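Local coordinates for molybdate-binding protein MolA (Haemophilus influenzae, PDB 3PSH), which binds molybdate and tungstate, but not sulfate or phosphate, in the periplasm and serves the MolBCA ABC transporter in low-affinity molybdate import, at residues Ser113-Glu118 against Leu125-Thr130; Arg185-Asn190 against Tyr212-Ala217; Tyr196-Tyr201 against Thr218-Lys223; Met206-Ala211 against Leu288-Leu293. One frame throughout, in Å; residues are numbered along the deposited sequence.

Contact 1 (Ser113-Glu118 against Leu125-Thr130)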
loop_
_atom_site.group_PDB
_atom_site.type_symbol
_atom_site.label_atom_id
_atom_site.label_comp_id
_atom_site.label_asym_id
_atom_site.label_seq_id
_atom_site.Cartn_x
_atom_site.Cartn_y
_atom_site.Cartn_z
ATOM N N SER A 113 -5.901 5.624 -7.305
ATOM C CA SER A 113 -6.154 5.813 -5.885
ATOM C C SER A 113 -6.261 4.452 -5.194
ATOM O O SER A 113 -6.210 4.454 -3.959
ATOM C CB SER A 113 -7.521 6.454 -5.642
ATOM O OG SER A 113 -8.535 5.633 -6.157
ATOM N N LEU A 114 -6.532 3.338 -5.937
ATOM C CA LEU A 114 -6.859 2.048 -5.281
ATOM C C LEU A 114 -8.053 2.185 -4.288
ATOM O O LEU A 114 -8.209 1.377 -3.302
ATOM C CB LEU A 114 -5.623 1.448 -4.576
ATOM C CG LEU A 114 -4.439 1.315 -5.548
ATOM C CD1 LEU A 114 -3.270 0.647 -4.739
ATOM C CD2 LEU A 114 -4.766 0.505 -6.779
ATOM N N ARG A 115 -8.912 3.141 -4.541
ATOM C CA ARG A 115 -10.127 3.347 -3.760
ATOM C C ARG A 115 -11.304 3.801 -4.653
ATOM O O ARG A 115 -11.172 4.615 -5.608
ATOM C CB ARG A 115 -9.828 4.321 -2.587
ATOM C CG ARG A 115 -10.023 5.788 -2.728
ATOM C CD ARG A 115 -10.076 6.448 -1.345
ATOM N NE ARG A 115 -9.988 7.879 -1.518
ATOM C CZ ARG A 115 -8.890 8.568 -1.379
ATOM N NH1 ARG A 115 -7.701 8.011 -1.078
ATOM N NH2 ARG A 115 -8.948 9.830 -1.597
ATOM N N THR A 116 -12.486 3.327 -4.345
ATOM C CA THR A 116 -13.689 3.957 -4.946
ATOM C C THR A 116 -14.126 5.006 -3.915
ATOM O O THR A 116 -13.454 6.026 -3.710
ATOM C CB THR A 116 -14.751 2.877 -5.375
ATOM O OG1 THR A 116 -15.051 2.056 -4.250
ATOM C CG2 THR A 116 -14.256 2.006 -6.498
ATOM N N GLY A 117 -15.227 4.787 -3.252
ATOM C CA GLY A 117 -15.699 5.725 -2.268
ATOM C C GLY A 117 -16.352 6.952 -2.885
ATOM O O GLY A 117 -16.510 7.061 -4.114
ATOM N N GLU A 118 -16.687 7.875 -1.992
ATOM C CA GLU A 118 -17.308 9.161 -2.328
ATOM C C GLU A 118 -16.470 9.886 -3.452
ATOM O O GLU A 118 -15.248 10.127 -3.310
ATOM C CB GLU A 118 -17.318 10.006 -1.015
ATOM C CG GLU A 118 -18.437 9.733 0.072
ATOM C CD GLU A 118 -18.401 8.385 0.760
ATOM O OE1 GLU A 118 -17.316 7.787 0.946
ATOM O OE2 GLU A 118 -19.518 7.942 1.159
ATOM N N LEU A 125 -5.728 13.605 -0.213
ATOM C CA LEU A 125 -4.668 12.708 0.355
ATOM C C LEU A 125 -5.341 11.828 1.451
ATOM O O LEU A 125 -5.099 10.615 1.576
ATOM C CB LEU A 125 -3.556 13.555 0.924
ATOM C CG LEU A 125 -2.529 12.875 1.838
ATOM C CD1 LEU A 125 -1.684 11.683 1.166
ATOM C CD2 LEU A 125 -1.704 14.140 2.347
ATOM N N ASN A 126 -6.188 12.496 2.281
ATOM C CA ASN A 126 -6.807 11.837 3.481
ATOM C C ASN A 126 -8.280 11.976 3.417
ATOM O O ASN A 126 -8.857 13.044 3.780
ATOM C CB ASN A 126 -6.316 12.557 4.789
ATOM C CG ASN A 126 -4.792 12.520 4.962
ATOM O OD1 ASN A 126 -4.112 13.578 5.103
ATOM N ND2 ASN A 126 -4.222 11.342 4.857
ATOM N N PRO A 127 -8.950 10.958 2.865
ATOM C CA PRO A 127 -10.433 11.021 2.592
ATOM C C PRO A 127 -11.245 10.735 3.842
ATOM O O PRO A 127 -10.685 10.227 4.843
ATOM C CB PRO A 127 -10.681 9.938 1.590
ATOM C CG PRO A 127 -9.536 8.912 1.867
ATOM C CD PRO A 127 -8.323 9.699 2.381
ATOM N N THR A 128 -12.503 11.130 3.802
ATOM C CA THR A 128 -13.569 10.728 4.745
ATOM C C THR A 128 -14.486 9.782 3.915
ATOM O O THR A 128 -15.077 10.162 2.874
ATOM C CB THR A 128 -14.393 11.987 5.185
ATOM O OG1 THR A 128 -13.513 12.891 5.825
ATOM C CG2 THR A 128 -15.545 11.605 6.069
ATOM N N LEU A 129 -14.619 8.556 4.407
ATOM C CA LEU A 129 -15.259 7.490 3.683
ATOM C C LEU A 129 -16.321 6.847 4.553
ATOM O O LEU A 129 -16.068 6.481 5.704
ATOM C CB LEU A 129 -14.263 6.417 3.276
ATOM C CG LEU A 129 -13.113 6.908 2.428
ATOM C CD1 LEU A 129 -12.073 5.764 2.441
ATOM C CD2 LEU A 129 -13.529 7.270 0.993
ATOM N N THR A 130 -17.518 6.738 4.005
ATOM C CA THR A 130 -18.600 6.191 4.778
ATOM C C THR A 130 -18.567 4.643 4.812
ATOM O O THR A 130 -19.204 4.037 5.699
ATOM C CB THR A 130 -20.005 6.659 4.289
ATOM O OG1 THR A 130 -20.193 6.207 2.966
ATOM C CG2 THR A 130 -20.171 8.186 4.390
HETATM O O HOH W 1 -5.410 9.306 -1.092
#

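Contact 2 (Arg185-Asn190 against Tyr212-Ala217)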
loop_
_atom_site.group_PDB
_atom_site.type_symbol
_atom_site.label_atom_id
_atom_site.label_comp_id
_atom_site.label_asym_id
_atom_site.label_seq_id
_atom_site.Cartn_x
_atom_site.Cartn_y
_atom_site.Cartn_z
ATOM N N ARG A 185 -5.880 -3.921 20.677
ATOM C CA ARG A 185 -5.574 -2.472 20.409
ATOM C C ARG A 185 -4.133 -2.288 19.963
ATOM O O ARG A 185 -3.188 -2.523 20.716
ATOM C CB ARG A 185 -5.859 -1.658 21.652
ATOM C CG ARG A 185 -7.427 -1.671 21.890
ATOM C CD ARG A 185 -7.872 -0.926 23.174
ATOM N NE ARG A 185 -7.256 0.415 23.277
ATOM C CZ ARG A 185 -7.580 1.556 22.643
ATOM N NH1 ARG A 185 -8.584 1.636 21.712
ATOM N NH2 ARG A 185 -6.842 2.656 22.984
ATOM N N THR A 186 -3.984 -1.756 18.714
ATOM C CA THR A 186 -2.744 -1.820 17.997
ATOM C C THR A 186 -2.411 -0.451 17.455
ATOM O O THR A 186 -3.370 0.305 17.198
ATOM C CB THR A 186 -2.905 -2.863 16.849
ATOM O OG1 THR A 186 -3.341 -4.151 17.360
ATOM C CG2 THR A 186 -1.651 -3.073 16.084
ATOM N N TYR A 187 -1.113 -0.166 17.315
ATOM C CA TYR A 187 -0.717 1.163 16.878
ATOM C C TYR A 187 0.347 0.993 15.823
ATOM O O TYR A 187 1.301 0.234 16.025
ATOM C CB TYR A 187 -0.097 1.885 18.088
ATOM C CG TYR A 187 0.445 3.279 17.733
ATOM C CD1 TYR A 187 -0.447 4.384 17.601
ATOM C CD2 TYR A 187 1.821 3.500 17.577
ATOM C CE1 TYR A 187 0.051 5.679 17.271
ATOM C CE2 TYR A 187 2.315 4.840 17.230
ATOM C CZ TYR A 187 1.401 5.883 17.116
ATOM O OH TYR A 187 1.985 7.065 16.740
ATOM N N MET A 188 0.211 1.790 14.752
ATOM C CA MET A 188 1.197 1.796 13.691
ATOM C C MET A 188 2.182 2.976 13.900
ATOM O O MET A 188 1.810 4.109 13.749
ATOM C CB MET A 188 0.429 1.844 12.334
ATOM C CG MET A 188 1.309 2.048 11.186
ATOM S SD MET A 188 2.657 0.861 10.987
ATOM C CE MET A 188 1.819 -0.500 10.780
ATOM N N ALA A 189 3.415 2.671 14.179
ATOM C CA ALA A 189 4.421 3.755 14.436
ATOM C C ALA A 189 5.315 3.935 13.182
ATOM O O ALA A 189 6.076 3.060 12.810
ATOM C CB ALA A 189 5.296 3.338 15.680
ATOM N N ASN A 190 5.094 5.046 12.481
ATOM C CA ASN A 190 5.919 5.508 11.362
ATOM C C ASN A 190 6.976 6.500 11.882
ATOM O O ASN A 190 6.885 6.945 13.048
ATOM C CB ASN A 190 5.034 6.119 10.257
ATOM C CG ASN A 190 4.571 5.090 9.278
ATOM O OD1 ASN A 190 4.010 4.078 9.646
ATOM N ND2 ASN A 190 4.840 5.336 7.985
ATOM N N TYR A 212 -7.598 -3.593 16.167
ATOM C CA TYR A 212 -8.201 -2.270 16.019
ATOM C C TYR A 212 -7.133 -1.220 16.081
ATOM O O TYR A 212 -6.273 -1.296 16.935
ATOM C CB TYR A 212 -9.178 -2.021 17.166
ATOM C CG TYR A 212 -9.651 -0.613 17.115
ATOM C CD1 TYR A 212 -10.300 -0.138 15.896
ATOM C CD2 TYR A 212 -9.374 0.293 18.181
ATOM C CE1 TYR A 212 -10.729 1.216 15.750
ATOM C CE2 TYR A 212 -9.734 1.707 18.016
ATOM C CZ TYR A 212 -10.412 2.121 16.782
ATOM O OH TYR A 212 -10.755 3.457 16.705
ATOM N N ASN A 213 -7.185 -0.221 15.192
ATOM C CA ASN A 213 -6.201 0.844 15.104
ATOM C C ASN A 213 -6.543 1.901 16.161
ATOM O O ASN A 213 -7.495 2.688 15.926
ATOM C CB ASN A 213 -6.200 1.462 13.653
ATOM C CG ASN A 213 -5.262 2.624 13.539
ATOM O OD1 ASN A 213 -4.593 2.997 14.493
ATOM N ND2 ASN A 213 -5.109 3.169 12.308
ATOM N N VAL A 214 -5.769 1.994 17.279
ATOM C CA VAL A 214 -6.153 2.940 18.361
ATOM C C VAL A 214 -6.281 4.417 17.913
ATOM O O VAL A 214 -7.077 5.154 18.503
ATOM C CB VAL A 214 -5.183 2.830 19.556
ATOM C CG1 VAL A 214 -5.117 1.386 19.955
ATOM C CG2 VAL A 214 -3.776 3.266 19.169
ATOM N N ALA A 215 -5.540 4.800 16.866
ATOM C CA ALA A 215 -5.480 6.223 16.393
ATOM C C ALA A 215 -6.718 6.587 15.546
ATOM O O ALA A 215 -7.001 7.793 15.384
ATOM C CB ALA A 215 -4.292 6.423 15.548
ATOM N N ALA A 216 -7.444 5.595 15.015
ATOM C CA ALA A 216 -8.419 5.864 13.934
ATOM C C ALA A 216 -9.710 6.584 14.330
ATOM O O ALA A 216 -10.451 7.117 13.456
ATOM C CB ALA A 216 -8.757 4.585 13.251
ATOM N N ALA A 217 -10.059 6.543 15.611
ATOM C CA ALA A 217 -11.186 7.332 16.131
ATOM C C ALA A 217 -11.000 8.857 16.221
ATOM O O ALA A 217 -12.031 9.597 16.309
ATOM C CB ALA A 217 -11.561 6.807 17.488
HETATM O O HOH W 2 -1.984 3.662 14.641
#

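Contact 3 (Tyr196-Tyr201 against Thr218-Lys223). With MOO (molybdate ion), chain B.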
loop_
_atom_site.group_PDB
_atom_site.type_symbol
_atom_site.label_atom_id
_atom_site.label_comp_id
_atom_site.label_asym_id
_atom_site.label_seq_id
_atom_site.Cartn_x
_atom_site.Cartn_y
_atom_site.Cartn_z
ATOM N N TYR A 196 -1.181 6.462 11.157
ATOM C CA TYR A 196 -2.385 6.576 10.279
ATOM C C TYR A 196 -3.611 6.500 11.099
ATOM O O TYR A 196 -3.805 5.602 11.976
ATOM C CB TYR A 196 -2.483 5.406 9.290
ATOM C CG TYR A 196 -1.289 5.305 8.357
ATOM C CD1 TYR A 196 -1.355 5.652 6.967
ATOM C CD2 TYR A 196 -0.034 4.768 8.804
ATOM C CE1 TYR A 196 -0.198 5.434 6.076
ATOM C CE2 TYR A 196 1.070 4.664 7.955
ATOM C CZ TYR A 196 1.044 5.022 6.592
ATOM O OH TYR A 196 2.117 4.794 5.781
ATOM N N GLY A 197 -4.522 7.386 10.810
ATOM C CA GLY A 197 -5.740 7.365 11.475
ATOM C C GLY A 197 -6.869 6.834 10.553
ATOM O O GLY A 197 -6.650 5.944 9.726
ATOM N N SER A 198 -8.072 7.432 10.591
ATOM C CA SER A 198 -9.206 6.989 9.785
ATOM C C SER A 198 -8.982 7.199 8.246
ATOM O O SER A 198 -8.096 8.011 7.845
ATOM C CB SER A 198 -10.559 7.674 10.196
ATOM O OG SER A 198 -10.380 9.099 9.929
ATOM N N GLY A 199 -9.780 6.479 7.459
ATOM C CA GLY A 199 -9.809 6.567 5.975
ATOM C C GLY A 199 -8.631 5.902 5.328
ATOM O O GLY A 199 -8.250 6.242 4.158
ATOM N N LYS A 200 -7.960 4.971 6.078
ATOM C CA LYS A 200 -6.766 4.383 5.473
ATOM C C LYS A 200 -6.835 2.850 5.539
ATOM O O LYS A 200 -7.355 2.303 6.538
ATOM C CB LYS A 200 -5.549 4.872 6.287
ATOM C CG LYS A 200 -5.261 6.364 6.153
ATOM C CD LYS A 200 -4.673 6.695 4.732
ATOM C CE LYS A 200 -5.034 8.095 4.330
ATOM N NZ LYS A 200 -4.461 8.271 2.888
ATOM N N TYR A 201 -6.122 2.172 4.652
ATOM C CA TYR A 201 -6.047 0.656 4.664
ATOM C C TYR A 201 -5.452 0.049 6.018
ATOM O O TYR A 201 -5.852 -1.035 6.488
ATOM C CB TYR A 201 -5.273 0.091 3.446
ATOM C CG TYR A 201 -5.126 -1.408 3.557
ATOM C CD1 TYR A 201 -6.264 -2.233 3.532
ATOM C CD2 TYR A 201 -3.840 -1.951 3.830
ATOM C CE1 TYR A 201 -6.128 -3.606 3.774
ATOM C CE2 TYR A 201 -3.650 -3.271 4.056
ATOM C CZ TYR A 201 -4.788 -4.118 3.993
ATOM O OH TYR A 201 -4.713 -5.454 4.263
ATOM N N THR A 218 -9.746 9.332 16.301
ATOM C CA THR A 218 -9.418 10.743 16.654
ATOM C C THR A 218 -8.466 11.415 15.607
ATOM O O THR A 218 -8.437 12.632 15.488
ATOM C CB THR A 218 -8.909 10.971 18.158
ATOM O OG1 THR A 218 -7.605 10.417 18.345
ATOM C CG2 THR A 218 -9.845 10.373 19.258
ATOM N N ILE A 219 -7.761 10.586 14.835
ATOM C CA ILE A 219 -6.870 11.049 13.771
ATOM C C ILE A 219 -7.447 10.748 12.430
ATOM O O ILE A 219 -7.992 9.705 12.157
ATOM C CB ILE A 219 -5.398 10.455 13.905
ATOM C CG1 ILE A 219 -4.825 10.609 15.329
ATOM C CG2 ILE A 219 -4.414 11.192 12.939
ATOM C CD1 ILE A 219 -4.796 12.091 15.857
ATOM N N LYS A 220 -7.305 11.735 11.531
ATOM C CA LYS A 220 -7.718 11.550 10.140
ATOM C C LYS A 220 -6.531 11.317 9.216
ATOM O O LYS A 220 -5.667 12.212 9.016
ATOM C CB LYS A 220 -8.484 12.816 9.714
ATOM C CG LYS A 220 -9.177 12.648 8.331
ATOM C CD LYS A 220 -9.499 14.103 7.793
ATOM C CE LYS A 220 -10.352 13.955 6.526
ATOM N NZ LYS A 220 -10.963 15.198 6.040
ATOM N N GLY A 221 -6.478 10.089 8.658
ATOM C CA GLY A 221 -5.415 9.766 7.719
ATOM C C GLY A 221 -4.027 9.919 8.277
ATOM O O GLY A 221 -3.747 9.540 9.446
ATOM N N PHE A 222 -3.071 10.305 7.448
ATOM C CA PHE A 222 -1.700 10.133 7.866
ATOM C C PHE A 222 -1.280 11.437 8.543
ATOM O O PHE A 222 -1.322 12.529 7.942
ATOM C CB PHE A 222 -0.759 9.756 6.706
ATOM C CG PHE A 222 0.699 9.622 7.177
ATOM C CD1 PHE A 222 1.136 8.491 7.908
ATOM C CD2 PHE A 222 1.547 10.774 7.119
ATOM C CE1 PHE A 222 2.401 8.422 8.435
ATOM C CE2 PHE A 222 2.823 10.706 7.646
ATOM C CZ PHE A 222 3.261 9.542 8.307
ATOM N N LYS A 223 -0.929 11.379 9.847
ATOM C CA LYS A 223 -0.609 12.617 10.600
ATOM C C LYS A 223 0.553 12.427 11.562
ATOM O O LYS A 223 0.786 11.276 11.996
ATOM C CB LYS A 223 -1.809 13.147 11.402
ATOM C CG LYS A 223 -3.013 13.605 10.556
ATOM C CD LYS A 223 -2.706 14.878 9.776
ATOM C CE LYS A 223 -3.780 15.094 8.679
ATOM N NZ LYS A 223 -5.238 15.037 9.027
HETATM MO MO MOO B . 1.184 4.690 1.792
HETATM O O1 MOO B . 1.203 4.400 3.458
HETATM O O2 MOO B . 0.603 6.271 1.433
HETATM O O3 MOO B . 0.148 3.576 1.030
HETATM O O4 MOO B . 2.738 4.307 1.223
#

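Contact 4 (Met206-Ala211 against Leu288-Leu293)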
loop_
_atom_site.group_PDB
_atom_site.type_symbol
_atom_site.label_atom_id
_atom_site.label_comp_id
_atom_site.label_asym_id
_atom_site.label_seq_id
_atom_site.Cartn_x
_atom_site.Cartn_y
_atom_site.Cartn_z
ATOM N N MET A 206 -5.846 -4.166 10.237
ATOM C CA MET A 206 -5.979 -4.494 11.669
ATOM C C MET A 206 -7.373 -5.114 11.901
ATOM O O MET A 206 -7.479 -6.246 12.465
ATOM C CB MET A 206 -5.811 -3.236 12.469
ATOM C CG MET A 206 -4.343 -2.770 12.362
ATOM S SD MET A 206 -4.150 -1.335 13.384
ATOM C CE MET A 206 -2.382 -0.836 13.191
ATOM N N GLU A 207 -8.426 -4.563 11.319
ATOM C CA GLU A 207 -9.785 -5.142 11.607
ATOM C C GLU A 207 -9.929 -6.566 11.129
ATOM O O GLU A 207 -10.515 -7.458 11.814
ATOM C CB GLU A 207 -10.849 -4.290 10.907
ATOM C CG GLU A 207 -11.076 -3.000 11.641
ATOM C CD GLU A 207 -12.011 -2.028 10.829
ATOM O OE1 GLU A 207 -12.554 -2.509 9.790
ATOM O OE2 GLU A 207 -12.212 -0.917 11.303
ATOM N N HIS A 208 -9.407 -6.855 9.940
ATOM C CA HIS A 208 -9.555 -8.180 9.342
ATOM C C HIS A 208 -8.757 -9.260 10.102
ATOM O O HIS A 208 -9.034 -10.424 9.994
ATOM C CB HIS A 208 -9.140 -8.147 7.885
ATOM C CG HIS A 208 -10.172 -7.498 7.007
ATOM N ND1 HIS A 208 -11.246 -8.184 6.448
ATOM C CD2 HIS A 208 -10.261 -6.212 6.562
ATOM C CE1 HIS A 208 -11.974 -7.332 5.717
ATOM N NE2 HIS A 208 -11.415 -6.131 5.796
ATOM N N ALA A 209 -7.750 -8.819 10.850
ATOM C CA ALA A 209 -6.972 -9.783 11.626
ATOM C C ALA A 209 -7.322 -9.699 13.122
ATOM O O ALA A 209 -6.531 -10.035 13.998
ATOM C CB ALA A 209 -5.436 -9.541 11.377
ATOM N N GLY A 210 -8.516 -9.174 13.439
ATOM C CA GLY A 210 -8.962 -9.251 14.884
ATOM C C GLY A 210 -8.358 -8.212 15.802
ATOM O O GLY A 210 -8.251 -8.439 17.053
ATOM N N ALA A 211 -8.031 -6.997 15.218
ATOM C CA ALA A 211 -7.403 -5.923 15.902
ATOM C C ALA A 211 -8.070 -4.639 15.571
ATOM O O ALA A 211 -9.059 -4.639 14.846
ATOM C CB ALA A 211 -5.875 -5.832 15.509
ATOM N N LEU A 288 -1.402 -12.082 2.113
ATOM C CA LEU A 288 -0.420 -12.591 3.024
ATOM C C LEU A 288 -0.361 -11.773 4.350
ATOM O O LEU A 288 -0.164 -12.320 5.466
ATOM C CB LEU A 288 0.977 -12.589 2.287
ATOM C CG LEU A 288 0.993 -13.251 0.894
ATOM C CD1 LEU A 288 2.420 -13.085 0.272
ATOM C CD2 LEU A 288 0.654 -14.756 0.984
ATOM N N GLY A 289 -0.382 -10.452 4.230
ATOM C CA GLY A 289 -0.183 -9.630 5.370
ATOM C C GLY A 289 -1.260 -9.863 6.441
ATOM O O GLY A 289 -0.913 -9.907 7.616
ATOM N N GLU A 290 -2.539 -9.848 6.066
ATOM C CA GLU A 290 -3.597 -10.006 7.067
ATOM C C GLU A 290 -3.517 -11.390 7.724
ATOM O O GLU A 290 -3.738 -11.535 8.927
ATOM C CB GLU A 290 -4.966 -9.854 6.425
ATOM C CG GLU A 290 -5.152 -8.395 5.995
ATOM C CD GLU A 290 -6.522 -8.130 5.323
ATOM O OE1 GLU A 290 -7.359 -9.050 5.157
ATOM O OE2 GLU A 290 -6.705 -6.928 4.840
ATOM N N VAL A 291 -3.071 -12.379 6.965
ATOM C CA VAL A 291 -2.923 -13.770 7.524
ATOM C C VAL A 291 -1.712 -13.722 8.513
ATOM O O VAL A 291 -1.827 -14.227 9.663
ATOM C CB VAL A 291 -2.737 -14.860 6.434
ATOM C CG1 VAL A 291 -2.537 -16.242 7.086
ATOM C CG2 VAL A 291 -3.967 -14.871 5.453
ATOM N N TRP A 292 -0.565 -13.102 8.130
ATOM C CA TRP A 292 0.500 -12.927 9.137
ATOM C C TRP A 292 0.051 -12.284 10.437
ATOM O O TRP A 292 0.384 -12.813 11.559
ATOM C CB TRP A 292 1.663 -12.136 8.534
ATOM C CG TRP A 292 2.809 -11.975 9.545
ATOM C CD1 TRP A 292 3.873 -12.803 9.681
ATOM C CD2 TRP A 292 3.037 -10.869 10.412
ATOM N NE1 TRP A 292 4.730 -12.343 10.653
ATOM C CE2 TRP A 292 4.241 -11.143 11.136
ATOM C CE3 TRP A 292 2.291 -9.682 10.724
ATOM C CZ2 TRP A 292 4.716 -10.253 12.146
ATOM C CZ3 TRP A 292 2.764 -8.799 11.773
ATOM C CH2 TRP A 292 3.988 -9.106 12.439
ATOM N N LEU A 293 -0.710 -11.162 10.335
ATOM C CA LEU A 293 -1.039 -10.460 11.558
ATOM C C LEU A 293 -2.052 -11.346 12.365
ATOM O O LEU A 293 -1.993 -11.393 13.619
ATOM C CB LEU A 293 -1.652 -9.064 11.234
ATOM C CG LEU A 293 -2.038 -8.205 12.424
ATOM C CD1 LEU A 293 -0.826 -7.919 13.335
ATOM C CD2 LEU A 293 -2.617 -6.886 11.849
#

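Contact 1 (Ser113-Glu118 against Leu125-Thr130)
Thr130 and Glu118 make the polar half of this contact, between two pieces of the long loop that leads from strand 109-112 to helix 132-151. The Glu118 carboxylate takes one bond on each oxygen. Thr130 OG1 donates to the syn lone pair of Glu118 OE2 at 2.6 Å, while Thr130 N reaches Glu118 OE1 at 3.2 Å from above the carboxylate plane. A bend at chi2 (66°) turns CD of Glu118 toward this pair of donors.

The other half is packing. Pro127 sets its CG over the centre of one face of the Arg115 guanidinium, with Pro127 CG 3.3 Å from Arg115 CZ. Leu129 CD2 packs near Arg115 CD and 4.2 Å from Gly117 CA, where the positive phi and the nearness of that methyl both suit glycine.

At the guanidinium edge, in plane, a water accepts from Arg115 NH1 at 2.6 Å and donates to Leu125 O. Arg115 NH2 is bound by the carbonyls of Glu121 and Lys124, in the loop between the segments. Neutral acceptors and the proline over one face thus fix the orientation of the cation, which probably keeps its charge, the Arg115 side chain being about 9 Å from the bound molybdate.

Contact 2 (Arg185-Asn190 against Tyr212-Ala217)
Arg185 and Tyr212 lie side by side and point the same way on one face of the parallel sheet, with the guanidinium and ring planes 33° apart. Arg185 NH1 comes to the edge of the Tyr212 ring, 3.9 Å from Tyr212 CD2, and so does not sit over the pi face. Val214 crosses the arginine at about a right angle: its CG1 lies over the centre of one guanidinium face, 3.6 Å from Arg185 CZ. The bend at chi3 (49°) folds NE of the arginine back from the extended chain, and its NH2 is held by the carbonyl of Trp233. The other methyl, Val214 CG2, meets the edge of the Tyr187 ring at CD1, 3.8 Å away, so this one valine packs against two side chains of strand 184-188.

The parallel pair itself is joined by backbone bonds. Thr186 N donates to Tyr212 O, and Val214 N to Thr186 O, both at 2.9 Å and the second nearly straight (169°). There strand 211-213 gives way to a type I turn from Asn213 to Ala216. Asn213 OD1 closes an Asx turn by accepting from Ala215 N at 3.1 Å, and accepts a second hydrogen bond from a water that in turn accepts from Met188 N. Asn213 ND2 donates to the carbonyl of Tyr196, a molybdate-binding residue. Both ends of this buried amide are therefore satisfied, which fixes its rotation and ties the end of the edge strand to the backbone of the binding tyrosine.

Contact 3 (Tyr196-Tyr201 against Thr218-Lys223)
Tyr196-Ser198 and Ile219-Phe222 run antiparallel as a short, irregular pair, closed by Gly197 N to Gly221 O (2.7 Å), Ser198 N to Ile219 O (2.8 Å) and Gly221 N to Ser198 O (2.8 Å). Two glycines allow so close an approach: a CB on Gly197 would run into Ile219 O, and Gly221 has positive phi.

Tyr196 and Phe222, a non-hydrogen-bonded pair, send their rings to the same face. The edge of Phe222 meets the face of Tyr196 in a T-shaped stack, centroids 4.9 Å apart and planes at 65°. Phe222 CD1 sits over the centre of the tyrosine ring, 3.7 Å from Tyr196 CZ. Phe222 has its CG anti to the backbone N (chi1 178°), which carries the ring over toward Tyr196.

At the far end of the ring, Tyr196 OH donates to molybdate O1 at 2.5 Å, with O1 near the ring plane, at its edge. Gln241 NE2 donates to the same hydroxyl, which would favour the tyrosine proton pointing to the anion. His26, Gln27, Arg243, Gly279 and Tyr280 also hydrogen-bond the ion. Lys200 packs its aliphatic chain on the second glycine, CG lying 3.7 Å from Gly221 CA, and carries NZ to the carbonyl of Leu125.

In the chain, strand 194-196 follows the inner strand 184-188, helix 201-208 leads from it into edge strand 211-213, and strand 222-224 runs on toward helix 227-233, whose Trp233 touches Ile219.

Contact 4 (Met206-Ala211 against Leu288-Leu293)
This is a buried packing contact in the second domain, where the C-terminal end of helix 201-208 lies against the middle of helix 283-297, with no direct polar bond between the two segments. Ala209 carries its centre. The CB of Ala209 sits 3.8 Å from Leu293 CG and 3.6 Å from the backbone oxygen Glu290 O, so the small side chain rests directly on the partner helix. Leu293 has its CG anti to the backbone N (chi1 -180°), and its CD2 methyl reaches on to Met206 CA at 4.1 Å.

Beside this apolar patch, Glu290 extends past His208. The carboxylate and imidazole planes are nearly parallel, 9° apart, yet the nearest approach is Glu290 OE1 to His208 CB at 3.4 Å. Three polar atoms have their partners elsewhere: Glu290 OE2 accepts from Tyr201, Glu290 OE1 forms a salt bridge with Arg168, and His208 NE2 bonds to Asp133. The glutamate's partners would favour its charged form despite its burial.

A Schellman motif ends the first helix just here. Ala211 N bonds to Met206 O at 2.9 Å and Gly210 N to Glu207 O at 3.1 Å, with Gly210 in the positive-phi position. The chain then turns into edge strand 211-213, while Met206 lies on Thr186 and Met188 of strand 184-188. Helix 307-319 packs on helix 283-297 through Leu288, Val291 and Trp292, and helix 168-175 meets Glu290 through Leu171.

How the contacts relate
Contact 3 is the one that touches molybdate, and each of the others touches contact 3. Contact 1 is next to it, centres 11 Å apart, and Lys200 NZ bonds to Leu125 O at 2.8 Å, linking the loop after strand 109-112 to the segment of Tyr196; the Arg115 side chain of contact 1 is about 9 Å from the ion. Contact 2 is closer still, about 9 Å between centres, with Asn213 ND2 2.8 Å from Tyr196 O. Contact 4 is the most distant from contact 3, at 18 Å, yet Tyr201 OH meets Glu290 OE2 at 2.5 Å. Met206 joins contacts 4 and 2, its SD 3.5 Å from Asn213 CA. Contacts 2, 3 and 4 interleave along the chain, whereas contact 1 closes before them.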